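Local coordinates for protein VIN1 (Oscarella pearsei, PDB 6BFI) that binds actin filaments and may play a role in cell-cell adhesion, as a sponge member of the vinculin/alpha-catenin family, at residues Gln277-Leu282 / Pro619-Leu624; Ala559-Ala564 / Ser611-Asn616; Lys687-Ile692 / Ile830-Lys835; Ala744-Asp749 / Ile819-Asp824. All coordinates share one frame; numbering follows the deposited sequence.

Contact 1 of 4, residues Gln277-Leu282 / Pro619-Leu624; sequences QAQDAL and PPRPPL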
# COMPACT_ATOMS: atom_id res chain seq x y z
N GLN A 277 -7.09 -10.86 18.54
CA GLN A 277 -8.43 -10.90 19.11
C GLN A 277 -8.70 -12.22 19.81
O GLN A 277 -9.34 -12.26 20.87
CB GLN A 277 -9.47 -10.65 18.01
CG GLN A 277 -9.49 -9.23 17.48
CD GLN A 277 -10.36 -8.31 18.30
OE1 GLN A 277 -11.54 -8.59 18.53
NE2 GLN A 277 -9.79 -7.20 18.76
N ALA A 278 -8.22 -13.32 19.23
CA ALA A 278 -8.38 -14.62 19.87
C ALA A 278 -7.55 -14.71 21.15
O ALA A 278 -7.99 -15.29 22.14
CB ALA A 278 -8.01 -15.74 18.90
N GLN A 279 -6.35 -14.13 21.14
CA GLN A 279 -5.53 -14.10 22.34
C GLN A 279 -6.19 -13.29 23.45
O GLN A 279 -6.20 -13.71 24.61
CB GLN A 279 -4.14 -13.55 22.01
CG GLN A 279 -3.30 -14.44 21.10
CD GLN A 279 -2.18 -13.69 20.40
OE1 GLN A 279 -1.93 -12.52 20.69
NE2 GLN A 279 -1.52 -14.36 19.46
N ASP A 280 -6.74 -12.12 23.11
CA ASP A 280 -7.37 -11.28 24.12
C ASP A 280 -8.65 -11.91 24.65
O ASP A 280 -8.95 -11.82 25.85
CB ASP A 280 -7.63 -9.89 23.56
CG ASP A 280 -6.40 -9.01 23.59
OD1 ASP A 280 -5.29 -9.55 23.76
OD2 ASP A 280 -6.54 -7.77 23.43
N ALA A 281 -9.44 -12.54 23.77
CA ALA A 281 -10.66 -13.18 24.24
C ALA A 281 -10.37 -14.42 25.06
O ALA A 281 -11.13 -14.75 25.98
CB ALA A 281 -11.56 -13.53 23.05
N LEU A 282 -9.28 -15.14 24.76
CA LEU A 282 -8.93 -16.30 25.57
C LEU A 282 -8.35 -15.87 26.92
O LEU A 282 -8.63 -16.49 27.95
CB LEU A 282 -7.95 -17.19 24.82
CG LEU A 282 -8.57 -18.12 23.77
CD1 LEU A 282 -7.49 -18.92 23.05
CD2 LEU A 282 -9.58 -19.05 24.43
N PRO A 619 7.82 -5.68 23.44
CA PRO A 619 6.63 -6.47 23.11
C PRO A 619 5.72 -5.70 22.17
O PRO A 619 5.39 -4.53 22.43
CB PRO A 619 5.96 -6.70 24.47
CG PRO A 619 6.63 -5.74 25.42
CD PRO A 619 8.02 -5.58 24.90
N PRO A 620 5.31 -6.31 21.05
CA PRO A 620 4.52 -5.58 20.05
C PRO A 620 3.22 -5.02 20.60
O PRO A 620 3.10 -3.81 20.84
CB PRO A 620 4.25 -6.65 18.98
CG PRO A 620 5.33 -7.66 19.16
CD PRO A 620 5.60 -7.69 20.64
N ARG A 621 2.24 -5.89 20.81
CA ARG A 621 0.94 -5.48 21.33
C ARG A 621 1.02 -5.29 22.84
O ARG A 621 2.02 -5.65 23.47
CB ARG A 621 -0.10 -6.54 20.95
CG ARG A 621 0.48 -7.72 20.21
CD ARG A 621 -0.56 -8.80 19.97
NE ARG A 621 -1.05 -9.39 21.21
CZ ARG A 621 -2.20 -9.08 21.79
NH1 ARG A 621 -3.00 -8.17 21.24
NH2 ARG A 621 -2.56 -9.68 22.92
N PRO A 622 -0.00 -4.70 23.45
CA PRO A 622 -0.05 -4.66 24.90
C PRO A 622 -0.03 -6.07 25.47
O PRO A 622 -0.46 -7.03 24.81
CB PRO A 622 -1.38 -3.95 25.20
CG PRO A 622 -2.14 -3.97 23.90
CD PRO A 622 -1.09 -3.91 22.85
N PRO A 623 0.46 -6.24 26.70
CA PRO A 623 0.60 -7.59 27.26
C PRO A 623 -0.73 -8.24 27.61
O PRO A 623 -1.79 -7.64 27.40
CB PRO A 623 1.45 -7.36 28.51
CG PRO A 623 1.12 -5.96 28.92
CD PRO A 623 0.92 -5.20 27.64
N LEU A 624 -0.68 -9.46 28.13
CA LEU A 624 -1.86 -10.19 28.54
C LEU A 624 -2.17 -9.94 30.01
O LEU A 624 -1.30 -9.54 30.78
CB LEU A 624 -1.66 -11.69 28.31
CG LEU A 624 -1.53 -12.25 26.90
CD1 LEU A 624 -2.60 -11.67 25.98
CD2 LEU A 624 -0.14 -12.03 26.35
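Asp-280, on helix 268-283, and Arg-621, in the extended loop alongside it, form a salt bridge and reach toward each other tip to tip. The bond is single: NH2 of the arginine donates to OD1 at 2.9 Å, meeting it on the syn side of the carboxylate and lying close to the plane of the guanidinium. The two flat groups are turned 56° apart, and NH1 stays 3.7 Å from the same OD1, so the pairing is one-pronged. OD2 has a weak, long ion pair with Lys-834 near the end of the chain, so the carboxylate may feel a second, more distant positive charge.

A polar contact without a bond comes from Gln-279. Its OE1 sits over one face of the guanidinium, 3.3 Å from Arg-621 NE, where the angle is too poor for a hydrogen bond; the NE2 of this amide is instead held by Glu-361 of helix 344-375. The bend at chi3 (-65°) sets NE of the arginine beneath that oxygen.

Van der Waals contact is slight: Leu-624 CD1 lies 4.1 Å from Asp-280 OD1, at the edge of the guanidinium, and its side chain also touches Gln-358. A proline-rich segment tethered to a helix in this way is consistent with the linker that joins head and tail in vinculins.

Contact 2 of 4, residues Ala559-Ala564 / Ser611-Asn616; sequences AKLSSA and SVIEDN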
# COMPACT_ATOMS: atom_id res chain seq x y z
N ALA A 559 23.17 4.20 16.52
CA ALA A 559 24.61 4.25 16.72
C ALA A 559 25.15 2.91 17.20
O ALA A 559 26.16 2.42 16.68
CB ALA A 559 24.96 5.37 17.70
N LYS A 560 24.50 2.31 18.19
CA LYS A 560 24.94 1.01 18.69
C LYS A 560 24.88 -0.05 17.59
O LYS A 560 25.83 -0.81 17.39
CB LYS A 560 24.08 0.58 19.89
CG LYS A 560 24.26 1.44 21.13
CD LYS A 560 23.27 1.04 22.21
CE LYS A 560 23.49 1.82 23.50
NZ LYS A 560 22.46 1.49 24.53
N LEU A 561 23.76 -0.10 16.86
CA LEU A 561 23.62 -1.06 15.78
C LEU A 561 24.64 -0.82 14.68
O LEU A 561 25.12 -1.77 14.05
CB LEU A 561 22.20 -1.02 15.22
CG LEU A 561 21.87 -2.10 14.19
CD1 LEU A 561 22.21 -3.48 14.75
CD2 LEU A 561 20.40 -2.03 13.79
N SER A 562 24.98 0.45 14.43
CA SER A 562 26.02 0.75 13.45
C SER A 562 27.38 0.25 13.92
O SER A 562 28.17 -0.25 13.12
CB SER A 562 26.06 2.25 13.16
OG SER A 562 24.85 2.69 12.58
N SER A 563 27.66 0.39 15.22
CA SER A 563 28.92 -0.13 15.75
C SER A 563 28.99 -1.65 15.62
O SER A 563 30.02 -2.20 15.23
CB SER A 563 29.10 0.30 17.20
OG SER A 563 29.30 1.70 17.29
N ALA A 564 27.89 -2.34 15.93
CA ALA A 564 27.88 -3.80 15.83
C ALA A 564 28.02 -4.25 14.38
O ALA A 564 28.80 -5.16 14.07
CB ALA A 564 26.61 -4.37 16.46
N SER A 611 22.57 -9.01 19.74
CA SER A 611 22.41 -8.47 21.09
C SER A 611 21.85 -7.05 21.06
O SER A 611 21.04 -6.69 21.92
CB SER A 611 23.74 -8.50 21.83
OG SER A 611 23.66 -7.75 23.03
N VAL A 612 22.28 -6.24 20.09
CA VAL A 612 21.74 -4.88 19.99
C VAL A 612 20.26 -4.93 19.66
O VAL A 612 19.43 -4.29 20.32
CB VAL A 612 22.53 -4.07 18.95
CG1 VAL A 612 21.89 -2.71 18.75
CG2 VAL A 612 23.98 -3.91 19.39
N ILE A 613 19.89 -5.70 18.63
CA ILE A 613 18.48 -5.81 18.27
C ILE A 613 17.68 -6.41 19.42
O ILE A 613 16.55 -5.99 19.70
CB ILE A 613 18.33 -6.63 16.97
CG1 ILE A 613 18.88 -5.82 15.79
CG2 ILE A 613 16.87 -7.02 16.75
CD1 ILE A 613 18.60 -6.45 14.44
N GLU A 614 18.26 -7.38 20.12
CA GLU A 614 17.57 -8.04 21.23
C GLU A 614 17.31 -7.06 22.37
O GLU A 614 16.22 -7.05 22.95
CB GLU A 614 18.38 -9.23 21.71
CG GLU A 614 17.57 -10.37 22.30
CD GLU A 614 18.42 -11.58 22.65
OE1 GLU A 614 19.55 -11.39 23.15
OE2 GLU A 614 17.96 -12.71 22.41
N ASP A 615 18.30 -6.23 22.69
CA ASP A 615 18.14 -5.25 23.76
C ASP A 615 17.25 -4.08 23.37
O ASP A 615 16.75 -3.38 24.26
CB ASP A 615 19.51 -4.73 24.21
CG ASP A 615 20.36 -5.80 24.86
OD1 ASP A 615 19.78 -6.82 25.30
OD2 ASP A 615 21.59 -5.63 24.95
N ASN A 616 17.03 -3.85 22.08
CA ASN A 616 16.06 -2.85 21.66
C ASN A 616 14.66 -3.43 21.48
O ASN A 616 13.74 -2.69 21.10
CB ASN A 616 16.51 -2.18 20.36
CG ASN A 616 15.79 -0.87 20.08
OD1 ASN A 616 14.88 -0.81 19.25
ND2 ASN A 616 16.19 0.18 20.79
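Val-612 on helix 589-615 points toward helix 555-569 and meets Leu-561, and its two methyl groups divide the opposing surface between them. From CB the side chain forks. CG1, anti to the backbone N (chi1 174°), is laid against the backbone of the other helix: it comes within 3.7 Å of Leu-561 N and 3.8 Å of Leu-561 CA. The same methyl goes on to touch the leucine side chain, at 3.9 Å from Leu-561 CB, and the aliphatic root of its neighbour, at 4.1 Å from Lys-560 CB. CG2, the other branch, is turned to the next turn of that helix and rests 4.0 Å from Ala-564 CB, with Lys-560 O nearby.

With Phe-557 also touching it, the valine is seated among residues 557, 560, 561 and 564, the four-residue diamond of knobs-into-holes packing. The helices run antiparallel, at 159° between their directions, and their axes approach to 9.7 Å, as expected for neighbours in the helical bundles from which vinculin-family proteins are built.

Leu-561 leads from this knob into the interior. Its CG is anti to the backbone N (chi1 -173°), and CD1 beyond it reaches 4.2 Å from Ile-613 CG1. Ala-545 and Ala-549 of helix 524-550 and Val-609 also touch this leucine, while Ile-613 turns to Leu-497 and Met-500 of helix 496-519. The lysine, by contrast, meets the valine through its CB, and its extended chain then carries NZ away from the facing helix.

Contact 3 of 4, residues Lys687-Ile692 / Ile830-Lys835; sequences KGNDLI and ILWRKK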
# COMPACT_ATOMS: atom_id res chain seq x y z
N LYS A 687 -10.61 7.56 29.04
CA LYS A 687 -9.77 8.39 29.90
C LYS A 687 -8.31 8.26 29.50
O LYS A 687 -7.78 7.16 29.33
CB LYS A 687 -9.97 8.02 31.37
CG LYS A 687 -9.67 6.57 31.72
CD LYS A 687 -9.63 6.38 33.22
CE LYS A 687 -8.62 7.31 33.86
NZ LYS A 687 -8.65 7.24 35.35
N GLY A 688 -7.65 9.41 29.34
CA GLY A 688 -6.27 9.43 28.89
C GLY A 688 -6.08 9.20 27.41
O GLY A 688 -4.96 8.92 26.98
N ASN A 689 -7.15 9.30 26.62
CA ASN A 689 -7.07 9.01 25.19
C ASN A 689 -8.12 9.86 24.48
O ASN A 689 -9.30 9.48 24.44
CB ASN A 689 -7.27 7.52 24.92
CG ASN A 689 -6.93 7.13 23.50
OD1 ASN A 689 -6.91 7.97 22.60
ND2 ASN A 689 -6.67 5.85 23.29
N ASP A 690 -7.69 10.99 23.92
CA ASP A 690 -8.61 11.86 23.20
C ASP A 690 -8.96 11.34 21.81
O ASP A 690 -10.00 11.71 21.27
CB ASP A 690 -8.01 13.27 23.09
CG ASP A 690 -7.68 13.87 24.45
OD1 ASP A 690 -8.40 13.57 25.42
OD2 ASP A 690 -6.71 14.64 24.54
N LEU A 691 -8.11 10.49 21.23
CA LEU A 691 -8.38 9.95 19.90
C LEU A 691 -9.66 9.12 19.91
O LEU A 691 -10.51 9.26 19.02
CB LEU A 691 -7.19 9.11 19.42
CG LEU A 691 -7.18 8.63 17.97
CD1 LEU A 691 -5.76 8.59 17.45
CD2 LEU A 691 -7.82 7.25 17.82
N ILE A 692 -9.81 8.25 20.91
CA ILE A 692 -11.03 7.44 21.03
C ILE A 692 -12.25 8.34 21.19
O ILE A 692 -13.33 8.05 20.66
CB ILE A 692 -10.88 6.45 22.19
CG1 ILE A 692 -9.73 5.48 21.92
CG2 ILE A 692 -12.18 5.68 22.41
CD1 ILE A 692 -9.86 4.73 20.60
N ILE A 830 -0.53 8.89 26.47
CA ILE A 830 -1.79 8.38 25.97
C ILE A 830 -2.03 6.97 26.51
O ILE A 830 -1.08 6.21 26.75
CB ILE A 830 -1.82 8.40 24.43
CG1 ILE A 830 -3.26 8.35 23.91
CG2 ILE A 830 -1.00 7.24 23.85
CD1 ILE A 830 -3.36 8.46 22.40
N LEU A 831 -3.29 6.63 26.74
CA LEU A 831 -3.68 5.38 27.37
C LEU A 831 -4.31 4.46 26.33
O LEU A 831 -5.38 4.77 25.79
CB LEU A 831 -4.64 5.61 28.53
CG LEU A 831 -4.00 6.14 29.82
CD1 LEU A 831 -5.01 6.12 30.96
CD2 LEU A 831 -2.77 5.32 30.17
N TRP A 832 -3.65 3.34 26.05
CA TRP A 832 -4.20 2.32 25.17
C TRP A 832 -4.50 1.05 25.96
O TRP A 832 -3.92 -0.01 25.69
CB TRP A 832 -3.25 2.03 24.01
CG TRP A 832 -3.24 3.09 22.96
CD1 TRP A 832 -2.33 4.10 22.82
CD2 TRP A 832 -4.19 3.26 21.90
NE1 TRP A 832 -2.65 4.89 21.75
CE2 TRP A 832 -3.79 4.40 21.16
CE3 TRP A 832 -5.34 2.57 21.50
CZ2 TRP A 832 -4.50 4.85 20.05
CZ3 TRP A 832 -6.04 3.02 20.39
CH2 TRP A 832 -5.62 4.15 19.68
N ARG A 833 -5.40 1.15 26.93
CA ARG A 833 -5.82 0.03 27.75
C ARG A 833 -7.22 -0.40 27.32
O ARG A 833 -8.10 0.45 27.18
CB ARG A 833 -5.78 0.39 29.24
CG ARG A 833 -4.46 1.01 29.68
CD ARG A 833 -4.33 1.11 31.20
NE ARG A 833 -5.18 2.15 31.78
CZ ARG A 833 -5.07 2.59 33.03
NH1 ARG A 833 -4.15 2.08 33.84
NH2 ARG A 833 -5.88 3.53 33.48
N LYS A 834 -7.40 -1.70 27.10
CA LYS A 834 -8.71 -2.21 26.73
C LYS A 834 -9.72 -1.94 27.83
O LYS A 834 -9.39 -1.93 29.02
CB LYS A 834 -8.63 -3.72 26.46
CG LYS A 834 -9.21 -4.16 25.13
CD LYS A 834 -8.20 -4.02 24.01
CE LYS A 834 -8.71 -4.65 22.72
NZ LYS A 834 -7.65 -4.73 21.68
N LYS A 835 -10.97 -1.71 27.43
CA LYS A 835 -12.02 -1.35 28.37
C LYS A 835 -12.30 -2.51 29.32
O LYS A 835 -11.99 -3.67 29.05
CB LYS A 835 -13.29 -0.96 27.63
CG LYS A 835 -14.14 0.08 28.34
CD LYS A 835 -15.30 0.53 27.47
CE LYS A 835 -15.93 1.80 27.99
NZ LYS A 835 -16.98 2.31 27.08
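Asn-689 and Trp-832 meet through groups set by two torsions each: chi1 puts the asparagine CG anti to the backbone N (-169°) and the indole CG anti to its own carbonyl carbon, and the indole's chi2 of 98° turns the ring so that one face meets the asparagine ND2. Asn-689 is the N-cap of helix 690-710, and the segment that closes over it, near the end of the chain, is consistent with the C-terminal arm that packs on the helical bundle of vinculin tails.

The two ends of the amide do different work. OD1 turns to the helix and accepts from Leu-691 N and Ile-692 N, both weakly, which ties the first turn to the cap. ND2 faces the other way. It donates a weak bond to Leu-831 O at 3.0 Å and lies over the centre of the indole, 3.7 Å above the ring plane, with amide and ring planes 71° apart. Trp-684 meets this ring edge-to-face, and Ser-814 and Glu-815 of helix 786-817 touch it as well.

Gly-688, whose phi is positive, presents its carbonyl to the arm: Leu-831 N donates to Gly-688 O at 2.8 Å from above the carbonyl plane, and Ile-830 CA adds a C-H...O contact to that same oxygen. Further along the helix, Leu-691 CD2 lies 4.2 Å from Trp-832 CH2, and Ile-692 CD1 approaches CZ3 of the ring. The isobutyl group of Leu-831 leans over the backbone before the cap, where its CD1 comes 3.4 Å from Lys-687 O.

Contact 4 of 4, residues Ala744-Asp749 / Ile819-Asp824; sequences ANACMD and IRLRPD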
# COMPACT_ATOMS: atom_id res chain seq x y z
N ALA A 744 1.84 10.35 14.98
CA ALA A 744 2.81 9.89 13.99
C ALA A 744 4.14 10.61 14.12
O ALA A 744 5.19 10.01 13.85
CB ALA A 744 2.24 10.08 12.58
N ASN A 745 4.13 11.87 14.54
CA ASN A 745 5.37 12.63 14.62
C ASN A 745 6.28 12.10 15.72
O ASN A 745 7.50 11.99 15.53
CB ASN A 745 5.06 14.11 14.85
CG ASN A 745 6.28 15.00 14.65
OD1 ASN A 745 7.03 15.26 15.58
ND2 ASN A 745 6.47 15.46 13.42
N ALA A 746 5.72 11.75 16.88
CA ALA A 746 6.50 11.27 18.01
C ALA A 746 6.78 9.77 17.94
O ALA A 746 7.29 9.20 18.91
CB ALA A 746 5.78 11.60 19.32
N CYS A 747 6.47 9.13 16.82
CA CYS A 747 6.72 7.70 16.64
C CYS A 747 8.11 7.48 16.06
O CYS A 747 8.52 8.17 15.12
CB CYS A 747 5.66 7.08 15.72
SG CYS A 747 5.88 5.32 15.41
N MET A 748 8.83 6.52 16.63
CA MET A 748 10.19 6.21 16.21
C MET A 748 10.26 4.96 15.34
O MET A 748 11.36 4.44 15.11
CB MET A 748 11.10 6.06 17.43
CG MET A 748 10.73 6.98 18.58
SD MET A 748 12.01 7.06 19.85
CE MET A 748 13.21 8.12 19.04
N ASP A 749 9.13 4.47 14.86
CA ASP A 749 9.06 3.29 14.00
C ASP A 749 8.54 3.76 12.64
O ASP A 749 7.34 3.98 12.47
CB ASP A 749 8.16 2.22 14.61
CG ASP A 749 8.34 0.86 13.96
OD1 ASP A 749 8.85 0.80 12.82
OD2 ASP A 749 7.96 -0.15 14.59
N ILE A 819 3.39 2.31 20.08
CA ILE A 819 4.19 1.25 20.69
C ILE A 819 5.62 1.71 20.97
O ILE A 819 6.17 1.41 22.03
CB ILE A 819 4.18 -0.01 19.79
CG1 ILE A 819 2.75 -0.53 19.64
CG2 ILE A 819 5.08 -1.09 20.36
CD1 ILE A 819 2.60 -1.60 18.58
N ARG A 820 6.23 2.45 20.05
CA ARG A 820 7.59 2.96 20.20
C ARG A 820 7.54 4.48 20.12
O ARG A 820 7.90 5.08 19.11
CB ARG A 820 8.53 2.37 19.14
CG ARG A 820 8.86 0.90 19.36
CD ARG A 820 9.95 0.45 18.39
NE ARG A 820 10.33 -0.94 18.61
CZ ARG A 820 11.25 -1.34 19.48
NH1 ARG A 820 11.90 -0.44 20.21
NH2 ARG A 820 11.54 -2.63 19.61
N LEU A 821 7.10 5.11 21.21
CA LEU A 821 7.04 6.56 21.31
C LEU A 821 8.28 7.08 22.03
O LEU A 821 8.92 6.38 22.82
CB LEU A 821 5.79 7.01 22.06
CG LEU A 821 4.44 6.80 21.37
CD1 LEU A 821 3.31 7.28 22.27
CD2 LEU A 821 4.41 7.52 20.03
N ARG A 822 8.62 8.33 21.74
CA ARG A 822 9.71 8.99 22.44
C ARG A 822 9.34 9.15 23.92
O ARG A 822 8.18 9.44 24.24
CB ARG A 822 10.01 10.35 21.82
CG ARG A 822 10.45 10.26 20.37
CD ARG A 822 9.87 11.39 19.53
NE ARG A 822 10.36 12.70 19.95
CZ ARG A 822 10.00 13.85 19.38
NH1 ARG A 822 9.14 13.84 18.36
NH2 ARG A 822 10.49 15.00 19.82
N PRO A 823 10.29 8.96 24.83
CA PRO A 823 9.96 8.98 26.27
C PRO A 823 9.56 10.35 26.79
O PRO A 823 9.04 10.43 27.91
CB PRO A 823 11.24 8.48 26.93
CG PRO A 823 12.32 8.88 25.98
CD PRO A 823 11.73 8.73 24.61
N ASP A 824 9.78 11.42 26.03
CA ASP A 824 9.54 12.78 26.50
C ASP A 824 8.28 13.42 25.93
O ASP A 824 7.71 14.30 26.58
CB ASP A 824 10.73 13.68 26.18
CG ASP A 824 10.97 13.82 24.69
OD1 ASP A 824 10.66 12.86 23.94
OD2 ASP A 824 11.47 14.88 24.25
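Cys-747 and Leu-821 form a single antiparallel beta bridge, a non-hydrogen-bonded pair framed by two backbone bonds: Met-748 N to Arg-820 O at 3.0 Å and Arg-822 N to Ala-746 O at 3.2 Å. Leu-821 CD2 also packs on that carbonyl, 3.5 Å from Ala-746 O.

Met-748 crosses Arg-822 at about a right angle, its SD 3.6 Å from Arg-822 CG. An off-staggered chi2 (141°) brings Arg-822 CD to 3.4 Å from Ala-746 O, at the end of helix 718-745. Asn-745 O lies near the guanidinium plane, 3.8 Å from Arg-822 NH1.

In this mainly helical protein, with hardly any strand, the bridge joins two loops: one links helix 718-745 to helix 750-760, the other follows helix 786-817. Asp-749 N-caps helix 750-760, its OD1 receiving a weak bond from Arg-751 N and another hydrogen bond from Asn-551. Its backbone N donates to Cys-747 SG at 3.4 Å, a bond that ties the thiol side chain to the cap. Arg-820 comes nearest Asp-749 through CD, 4.3 Å from OD2, while its NH2 is bonded to Asn-616 O.

How the contacts relate
Along the chain the contacts form two nested pairs in series: contact 2 lies within contact 1's loop and contact 4 within contact 3's. The unmodelled, proline-rich stretch separates the pairs in sequence, yet they touch in space: Asp-280 packs on Lys-834 (contacts 1 and 3, centres about 16 Å apart), and Arg-820 NH2 has a probable hydrogen bond to Asn-616 O (contacts 2 and 4, centres about 18 Å apart). Pro-620 O also packs on Ile-819 CD1, joining contact 1 to contact 4. The centres of contacts 3 and 4 are about 16 Å apart and their nearest atoms about 5 Å; both use segments following helix 786-817. Such joining across the linker is consistent with the head-tail association known in vinculins.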